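Local coordinates for gram-negative insecticidal protein (Chromobacterium piscinae, PDB 6FBM), which is an insecticidal toxin of the MACPF and beta-tripod families, and probably acts by forming pores in target membranes, at residues 12-20 / 129-137; 319-330 / 342-352. One frame throughout, in Å; residues are numbered along the deposited sequence.

Overall arrangement
From the N terminus, the loop at 12-20 runs up to strand 21-23, and contact 1 is completed more than a hundred residues later, when the end of strand 120-134 comes back against it. It thereby closes a long loop and ties the N-terminal segment to the curled antiparallel sheet of the MACPF part. Contact 2 opens only after that loop has closed, so the two stand in series, neither nested nor crossed. Its own loop is short: 319-330 and 342-352 are joined by 11 residues and include the two strands of a beta hairpin in the C-terminal part. The centres of contact 1 and contact 2 lie about 66 Å apart, on opposite sides of the chain's centre.

Contact 1: 12-20 / 129-137; sequences NLPGVTSMG and VLWYISLPG
W131 donates from its indole NE1 to the backbone O of P14, 3.0 Å away, fastening a type II beta turn (L13 to V16) to the end of strand 120-134 in the MACPF sheet. The carbonyl oxygen lies only 4° out of the ring plane, so the bond is made at the indole edge. L13 CD1 comes obliquely against the six-membered ring, 3.6 Å from W131 CZ2, while the P14 ring, its CD 3.7 Å from W131 CZ2, crosses the indole at about a right angle. Next along the strand, I133 directs CD1 into the turn, 3.5 Å from G15 C. M19 lies across its other branch, with CG 3.7 Å from I133 CG2, its chain folded back at chi2 and chi3 (-47° and -71°) so that the methyl bends toward the strand backbone. L135 extends the apolar row, CD2 4.0 Å from M19 CB and CD1 3.5 Å from G20 N.

Behind this layer, a classic beta bulge at L130 and W131 sets both residues facing V177. Y57 and V65 add to the packing around L13, and I172 and M63 to that around M19. Just before the turn, N12 OD1 accepts a hydrogen bond from T58 N.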
loop_
_atom_site.group_PDB
_atom_site.type_symbol
_atom_site.label_atom_id
_atom_site.label_comp_id
_atom_site.label_asym_id
_atom_site.label_seq_id
_atom_site.Cartn_x
_atom_site.Cartn_y
_atom_site.Cartn_z
ATOM N N ASN A 12 -3.266 1.645 -22.172
ATOM C CA ASN A 12 -2.329 1.371 -21.090
ATOM C C ASN A 12 -1.298 0.276 -21.432
ATOM O O ASN A 12 -0.565 -0.159 -20.548
ATOM C CB ASN A 12 -3.119 0.959 -19.826
ATOM C CG ASN A 12 -3.779 -0.396 -19.988
ATOM O OD1 ASN A 12 -4.045 -0.824 -21.098
ATOM N ND2 ASN A 12 -4.087 -1.019 -18.914
ATOM N N LEU A 13 -1.244 -0.181 -22.685
ATOM C CA LEU A 13 -0.298 -1.225 -23.060
ATOM C C LEU A 13 1.079 -0.587 -23.058
ATOM O O LEU A 13 1.293 0.384 -23.747
ATOM C CB LEU A 13 -0.566 -1.755 -24.463
ATOM C CG LEU A 13 0.385 -2.862 -24.962
ATOM C CD1 LEU A 13 0.089 -4.223 -24.299
ATOM C CD2 LEU A 13 0.312 -2.914 -26.489
ATOM N N PRO A 14 2.009 -1.131 -22.250
ATOM C CA PRO A 14 3.346 -0.568 -22.262
ATOM C C PRO A 14 3.987 -0.604 -23.661
ATOM O O PRO A 14 3.826 -1.573 -24.426
ATOM C CB PRO A 14 4.097 -1.473 -21.287
ATOM C CG PRO A 14 3.080 -1.948 -20.333
ATOM C CD PRO A 14 1.838 -2.142 -21.167
ATOM N N GLY A 15 4.657 0.495 -23.991
ATOM C CA GLY A 15 5.234 0.697 -25.305
ATOM C C GLY A 15 4.438 1.638 -26.183
ATOM O O GLY A 15 5.014 2.301 -27.057
ATOM N N VAL A 16 3.127 1.724 -25.964
ATOM C CA VAL A 16 2.286 2.484 -26.858
ATOM C C VAL A 16 2.746 3.922 -27.019
ATOM O O VAL A 16 2.635 4.470 -28.110
ATOM C CB VAL A 16 0.809 2.460 -26.426
ATOM C CG1 VAL A 16 -0.016 3.432 -27.253
ATOM C CG2 VAL A 16 0.209 1.085 -26.658
ATOM N N THR A 17 3.258 4.532 -25.952
ATOM C CA THR A 17 3.672 5.939 -25.976
ATOM C C THR A 17 4.920 6.139 -26.791
ATOM O O THR A 17 5.229 7.264 -27.143
ATOM C CB THR A 17 3.974 6.498 -24.577
ATOM O OG1 THR A 17 5.022 5.719 -23.975
ATOM C CG2 THR A 17 2.721 6.467 -23.686
ATOM N N SER A 18 5.657 5.061 -27.049
ATOM C CA SER A 18 6.844 5.144 -27.898
ATOM C C SER A 18 6.539 5.081 -29.381
ATOM O O SER A 18 7.363 5.480 -30.172
ATOM C CB SER A 18 7.810 4.030 -27.549
ATOM O OG SER A 18 8.165 4.132 -26.196
ATOM N N MET A 19 5.366 4.579 -29.744
ATOM C CA MET A 19 5.059 4.323 -31.131
ATOM C C MET A 19 4.785 5.617 -31.894
ATOM O O MET A 19 4.130 6.546 -31.394
ATOM C CB MET A 19 3.888 3.371 -31.255
ATOM C CG MET A 19 4.144 2.009 -30.619
ATOM S SD MET A 19 5.735 1.242 -31.021
ATOM C CE MET A 19 5.452 0.815 -32.755
ATOM N N GLY A 20 5.368 5.712 -33.079
ATOM C CA GLY A 20 5.166 6.871 -33.900
ATOM C C GLY A 20 5.866 8.113 -33.406
ATOM O O GLY A 20 5.531 9.213 -33.826
ATOM N N VAL A 129 11.744 -9.981 -24.872
ATOM C CA VAL A 129 10.606 -9.410 -25.573
ATOM C C VAL A 129 9.331 -9.954 -24.972
ATOM O O VAL A 129 9.212 -11.154 -24.770
ATOM C CB VAL A 129 10.604 -9.784 -27.076
ATOM C CG1 VAL A 129 9.401 -9.162 -27.800
ATOM C CG2 VAL A 129 11.927 -9.375 -27.745
ATOM N N LEU A 130 8.400 -9.069 -24.646
ATOM C CA LEU A 130 7.056 -9.479 -24.278
ATOM C C LEU A 130 6.146 -9.379 -25.511
ATOM O O LEU A 130 5.399 -10.305 -25.807
ATOM C CB LEU A 130 6.544 -8.612 -23.120
ATOM C CG LEU A 130 7.469 -8.598 -21.899
ATOM C CD1 LEU A 130 7.005 -7.563 -20.912
ATOM C CD2 LEU A 130 7.584 -9.953 -21.219
ATOM N N TRP A 131 6.190 -8.249 -26.210
ATOM C CA TRP A 131 5.442 -8.084 -27.442
ATOM C C TRP A 131 6.097 -7.090 -28.365
ATOM O O TRP A 131 7.003 -6.359 -27.957
ATOM C CB TRP A 131 4.001 -7.643 -27.161
ATOM C CG TRP A 131 3.907 -6.500 -26.259
ATOM C CD1 TRP A 131 3.964 -5.203 -26.612
ATOM C CD2 TRP A 131 3.702 -6.539 -24.847
ATOM N NE1 TRP A 131 3.779 -4.389 -25.488
ATOM C CE2 TRP A 131 3.580 -5.207 -24.404
ATOM C CE3 TRP A 131 3.517 -7.568 -23.931
ATOM C CZ2 TRP A 131 3.402 -4.882 -23.069
ATOM C CZ3 TRP A 131 3.320 -7.255 -22.613
ATOM C CH2 TRP A 131 3.264 -5.925 -22.186
ATOM N N TYR A 132 5.649 -7.104 -29.619
ATOM C CA TYR A 132 6.007 -6.115 -30.598
ATOM C C TYR A 132 4.769 -5.261 -30.813
ATOM O O TYR A 132 3.641 -5.752 -30.749
ATOM C CB TYR A 132 6.440 -6.771 -31.911
ATOM C CG TYR A 132 7.573 -7.782 -31.793
ATOM C CD1 TYR A 132 8.902 -7.358 -31.847
ATOM C CD2 TYR A 132 7.336 -9.158 -31.675
ATOM C CE1 TYR A 132 9.968 -8.256 -31.755
ATOM C CE2 TYR A 132 8.392 -10.069 -31.574
ATOM C CZ TYR A 132 9.717 -9.621 -31.612
ATOM O OH TYR A 132 10.816 -10.495 -31.515
ATOM N N ILE A 133 4.979 -3.973 -31.025
ATOM C CA ILE A 133 3.920 -3.089 -31.478
ATOM C C ILE A 133 4.401 -2.603 -32.830
ATOM O O ILE A 133 5.602 -2.342 -33.006
ATOM C CB ILE A 133 3.662 -1.886 -30.558
ATOM C CG1 ILE A 133 3.674 -2.317 -29.083
ATOM C CG2 ILE A 133 2.353 -1.226 -30.941
ATOM C CD1 ILE A 133 3.554 -1.191 -28.096
ATOM N N SER A 134 3.486 -2.522 -33.790
ATOM C CA SER A 134 3.835 -2.046 -35.123
ATOM C C SER A 134 2.750 -1.134 -35.647
ATOM O O SER A 134 1.586 -1.268 -35.292
ATOM C CB SER A 134 4.063 -3.214 -36.067
ATOM O OG SER A 134 2.903 -4.028 -36.130
ATOM N N LEU A 135 3.183 -0.168 -36.441
ATOM C CA LEU A 135 2.310 0.812 -37.062
ATOM C C LEU A 135 1.997 0.422 -38.507
ATOM O O LEU A 135 2.665 -0.449 -39.089
ATOM C CB LEU A 135 3.001 2.173 -37.079
ATOM C CG LEU A 135 3.338 2.756 -35.706
ATOM C CD1 LEU A 135 3.922 4.141 -35.879
ATOM C CD2 LEU A 135 2.111 2.832 -34.811
ATOM N N PRO A 136 0.997 1.094 -39.103
ATOM C CA PRO A 136 0.803 1.018 -40.536
ATOM C C PRO A 136 2.016 1.533 -41.327
ATOM O O PRO A 136 2.919 2.203 -40.784
ATOM C CB PRO A 136 -0.388 1.962 -40.762
ATOM C CG PRO A 136 -1.135 1.945 -39.509
ATOM C CD PRO A 136 -0.018 1.971 -38.497
ATOM N N GLY A 137 1.999 1.224 -42.617
ATOM C CA GLY A 137 3.008 1.700 -43.562
ATOM C C GLY A 137 2.886 3.184 -43.766
ATOM O O GLY A 137 1.847 3.767 -43.453
#

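Contact 2: 319-330 / 342-352; sequences LMDARPPMVKAG and AVFNPSTSNGY
K328 sets its CG over one face of the F344 ring, 4.0 Å from the ring centroid and 26° off the normal, a CH-pi contact. With CG anti to N and the rest extended, the lysine runs on past the ring and delivers NZ to a salt bridge with E331 and to the carbonyls of H363 and A364. M326 shares this side of the antiparallel hairpin; its chain curls so that SD packs on P346 CB at 3.8 Å and CE approaches F344 CB.

The backbones pair through V327 and N345, a hydrogen-bonded pair. V327 N reaches N345 O at 2.8 Å with an almost straight N-H...O angle of 177°, whereas the return bond is more bent, at 134°. A329 N to V343 O and V343 N to G330 O continue the pairing, and S347 N to P325 O closes the other end. Farther off, Y352 brings its phenol against L319, whose CD2 is 3.9 Å from Y352 CZ.

Strand 342-346 is the middle of a three-stranded sheet between 326-331 and 358-360, while L319 lies on strand 318-321 of the neighbouring mixed sheet, and I373 of strand 373-376 packs on P324 and P346.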
loop_
_atom_site.group_PDB
_atom_site.type_symbol
_atom_site.label_atom_id
_atom_site.label_comp_id
_atom_site.label_asym_id
_atom_site.label_seq_id
_atom_site.Cartn_x
_atom_site.Cartn_y
_atom_site.Cartn_z
ATOM N N LEU A 319 55.873 3.233 -25.889
ATOM C CA LEU A 319 56.683 4.350 -25.478
ATOM C C LEU A 319 58.125 3.913 -25.624
ATOM O O LEU A 319 58.577 3.001 -24.930
ATOM C CB LEU A 319 56.343 4.674 -24.032
ATOM C CG LEU A 319 56.949 5.893 -23.348
ATOM C CD1 LEU A 319 56.657 7.175 -24.092
ATOM C CD2 LEU A 319 56.441 5.940 -21.919
ATOM N N MET A 320 58.845 4.578 -26.529
ATOM C CA MET A 320 60.256 4.275 -26.802
ATOM C C MET A 320 61.228 5.199 -26.051
ATOM O O MET A 320 61.031 6.416 -25.928
ATOM C CB MET A 320 60.531 4.401 -28.291
ATOM C CG MET A 320 61.860 3.845 -28.713
ATOM S SD MET A 320 62.009 3.756 -30.510
ATOM C CE MET A 320 61.979 5.498 -30.968
ATOM N N ASP A 321 62.302 4.592 -25.576
ATOM C CA ASP A 321 63.494 5.297 -25.162
ATOM C C ASP A 321 64.602 4.789 -26.097
ATOM O O ASP A 321 65.033 3.643 -25.980
ATOM C CB ASP A 321 63.770 4.999 -23.690
ATOM C CG ASP A 321 65.071 5.598 -23.205
ATOM O OD1 ASP A 321 65.808 6.165 -24.032
ATOM O OD2 ASP A 321 65.380 5.449 -22.019
ATOM N N ALA A 322 65.012 5.643 -27.046
ATOM C CA ALA A 322 65.949 5.240 -28.103
ATOM C C ALA A 322 67.410 5.263 -27.662
ATOM O O ALA A 322 68.250 4.667 -28.342
ATOM C CB ALA A 322 65.770 6.105 -29.356
ATOM N N ARG A 323 67.727 5.934 -26.543
ATOM C CA ARG A 323 69.106 6.057 -26.069
ATOM C C ARG A 323 69.220 5.623 -24.596
ATOM O O ARG A 323 69.622 6.413 -23.730
ATOM C CB ARG A 323 69.634 7.501 -26.226
ATOM C CG ARG A 323 69.568 8.167 -27.618
ATOM C CD ARG A 323 69.856 9.648 -27.425
ATOM N NE ARG A 323 69.843 10.446 -28.661
ATOM C CZ ARG A 323 68.755 10.859 -29.326
ATOM N NH1 ARG A 323 67.520 10.556 -28.924
ATOM N NH2 ARG A 323 68.907 11.607 -30.433
ATOM N N PRO A 324 68.882 4.347 -24.291
ATOM C CA PRO A 324 69.100 3.885 -22.936
ATOM C C PRO A 324 70.584 3.580 -22.678
ATOM O O PRO A 324 71.380 3.505 -23.640
ATOM C CB PRO A 324 68.275 2.601 -22.886
ATOM C CG PRO A 324 68.396 2.049 -24.260
ATOM C CD PRO A 324 68.408 3.249 -25.160
ATOM N N PRO A 325 70.951 3.385 -21.403
ATOM C CA PRO A 325 72.316 2.973 -21.135
ATOM C C PRO A 325 72.624 1.602 -21.740
ATOM O O PRO A 325 71.842 0.685 -21.554
ATOM C CB PRO A 325 72.398 2.926 -19.600
ATOM C CG PRO A 325 71.256 3.748 -19.121
ATOM C CD PRO A 325 70.180 3.597 -20.173
ATOM N N MET A 326 73.741 1.477 -22.447
ATOM C CA MET A 326 74.148 0.209 -23.030
ATOM C C MET A 326 75.262 -0.392 -22.192
ATOM O O MET A 326 76.232 0.277 -21.863
ATOM C CB MET A 326 74.606 0.419 -24.472
ATOM C CG MET A 326 73.558 1.048 -25.353
ATOM S SD MET A 326 72.050 0.087 -25.559
ATOM C CE MET A 326 72.669 -1.416 -26.284
ATOM N N VAL A 327 75.068 -1.645 -21.801
ATOM C CA VAL A 327 75.993 -2.362 -20.940
ATOM C C VAL A 327 76.496 -3.542 -21.759
ATOM O O VAL A 327 75.754 -4.143 -22.533
ATOM C CB VAL A 327 75.298 -2.819 -19.641
ATOM C CG1 VAL A 327 76.229 -3.668 -18.782
ATOM C CG2 VAL A 327 74.757 -1.609 -18.878
ATOM N N LYS A 328 77.776 -3.872 -21.600
ATOM C CA LYS A 328 78.398 -4.902 -22.416
ATOM C C LYS A 328 77.950 -6.286 -21.963
ATOM O O LYS A 328 77.913 -6.585 -20.762
ATOM C CB LYS A 328 79.903 -4.794 -22.385
ATOM C CG LYS A 328 80.586 -5.477 -23.565
ATOM C CD LYS A 328 82.082 -5.453 -23.407
ATOM C CE LYS A 328 82.761 -5.876 -24.656
ATOM N NZ LYS A 328 84.224 -5.601 -24.616
ATOM N N ALA A 329 77.614 -7.130 -22.944
ATOM C CA ALA A 329 77.082 -8.441 -22.673
ATOM C C ALA A 329 77.868 -9.538 -23.403
ATOM O O ALA A 329 77.303 -10.575 -23.756
ATOM C CB ALA A 329 75.609 -8.477 -23.039
ATOM N N GLY A 330 79.164 -9.316 -23.625
ATOM C CA GLY A 330 80.082 -10.328 -24.139
ATOM C C GLY A 330 80.848 -9.891 -25.384
ATOM O O GLY A 330 80.414 -9.013 -26.148
ATOM N N ALA A 342 81.220 -7.769 -30.407
ATOM C CA ALA A 342 80.788 -7.413 -29.081
ATOM C C ALA A 342 79.282 -7.095 -29.153
ATOM O O ALA A 342 78.774 -6.574 -30.171
ATOM C CB ALA A 342 81.580 -6.243 -28.563
ATOM N N VAL A 343 78.585 -7.444 -28.070
ATOM C CA VAL A 343 77.170 -7.202 -27.963
ATOM C C VAL A 343 76.877 -6.466 -26.689
ATOM O O VAL A 343 77.612 -6.554 -25.708
ATOM C CB VAL A 343 76.335 -8.490 -28.024
ATOM C CG1 VAL A 343 76.432 -9.114 -29.413
ATOM C CG2 VAL A 343 76.742 -9.484 -26.929
ATOM N N PHE A 344 75.794 -5.713 -26.723
ATOM C CA PHE A 344 75.436 -4.833 -25.635
ATOM C C PHE A 344 73.930 -4.928 -25.390
ATOM O O PHE A 344 73.150 -4.890 -26.340
ATOM C CB PHE A 344 75.862 -3.376 -25.949
ATOM C CG PHE A 344 77.349 -3.177 -26.051
ATOM C CD1 PHE A 344 78.061 -3.599 -27.181
ATOM C CD2 PHE A 344 78.040 -2.550 -25.039
ATOM C CE1 PHE A 344 79.418 -3.429 -27.272
ATOM C CE2 PHE A 344 79.417 -2.349 -25.127
ATOM C CZ PHE A 344 80.112 -2.793 -26.248
ATOM N N ASN A 345 73.559 -5.071 -24.121
ATOM C CA ASN A 345 72.190 -4.960 -23.670
ATOM C C ASN A 345 71.887 -3.538 -23.219
ATOM O O ASN A 345 72.732 -2.899 -22.611
ATOM C CB ASN A 345 71.937 -5.872 -22.476
ATOM C CG ASN A 345 72.054 -7.318 -22.817
ATOM O OD1 ASN A 345 71.988 -7.701 -23.971
ATOM N ND2 ASN A 345 72.240 -8.125 -21.809
ATOM N N PRO A 346 70.661 -3.062 -23.492
ATOM C CA PRO A 346 70.211 -1.819 -22.906
ATOM C C PRO A 346 69.720 -2.070 -21.494
ATOM O O PRO A 346 69.134 -3.114 -21.227
ATOM C CB PRO A 346 69.045 -1.414 -23.797
ATOM C CG PRO A 346 68.477 -2.705 -24.270
ATOM C CD PRO A 346 69.611 -3.691 -24.314
ATOM N N SER A 347 69.995 -1.141 -20.593
ATOM C CA SER A 347 69.508 -1.255 -19.230
ATOM C C SER A 347 68.073 -0.867 -19.229
ATOM O O SER A 347 67.701 0.113 -19.867
ATOM C CB SER A 347 70.313 -0.392 -18.249
ATOM O OG SER A 347 71.591 -0.956 -18.032
ATOM N N THR A 348 67.278 -1.638 -18.496
ATOM C CA THR A 348 65.838 -1.463 -18.438
ATOM C C THR A 348 65.353 -1.186 -17.031
ATOM O O THR A 348 65.913 -1.707 -16.059
ATOM C CB THR A 348 65.103 -2.726 -18.982
ATOM O OG1 THR A 348 65.559 -3.903 -18.317
ATOM C CG2 THR A 348 65.329 -2.877 -20.472
ATOM N N SER A 349 64.282 -0.394 -16.934
ATOM C CA SER A 349 63.626 -0.081 -15.654
ATOM C C SER A 349 62.271 0.570 -15.938
ATOM O O SER A 349 61.969 0.903 -17.092
ATOM C CB SER A 349 64.489 0.894 -14.847
ATOM O OG SER A 349 64.662 2.106 -15.590
ATOM N N ASN A 350 61.472 0.765 -14.884
ATOM C CA ASN A 350 60.180 1.478 -14.958
ATOM C C ASN A 350 59.255 0.911 -16.023
ATOM O O ASN A 350 58.592 1.675 -16.736
ATOM C CB ASN A 350 60.383 2.985 -15.245
ATOM C CG ASN A 350 61.273 3.671 -14.232
ATOM O OD1 ASN A 350 61.418 3.212 -13.072
ATOM N ND2 ASN A 350 61.876 4.798 -14.655
ATOM N N GLY A 351 59.236 -0.414 -16.166
ATOM C CA GLY A 351 58.390 -1.048 -17.158
ATOM C C GLY A 351 58.823 -0.917 -18.621
ATOM O O GLY A 351 58.073 -1.322 -19.537
ATOM N N TYR A 352 60.031 -0.389 -18.867
ATOM C CA TYR A 352 60.598 -0.403 -20.209
ATOM C C TYR A 352 61.245 -1.758 -20.437
ATOM O O TYR A 352 61.780 -2.359 -19.513
ATOM C CB TYR A 352 61.632 0.684 -20.384
ATOM C CG TYR A 352 61.056 2.050 -20.644
ATOM C CD1 TYR A 352 60.730 2.908 -19.583
ATOM C CD2 TYR A 352 60.881 2.497 -21.939
ATOM C CE1 TYR A 352 60.219 4.159 -19.813
ATOM C CE2 TYR A 352 60.379 3.752 -22.184
ATOM C CZ TYR A 352 60.035 4.586 -21.117
ATOM O OH TYR A 352 59.529 5.842 -21.379
#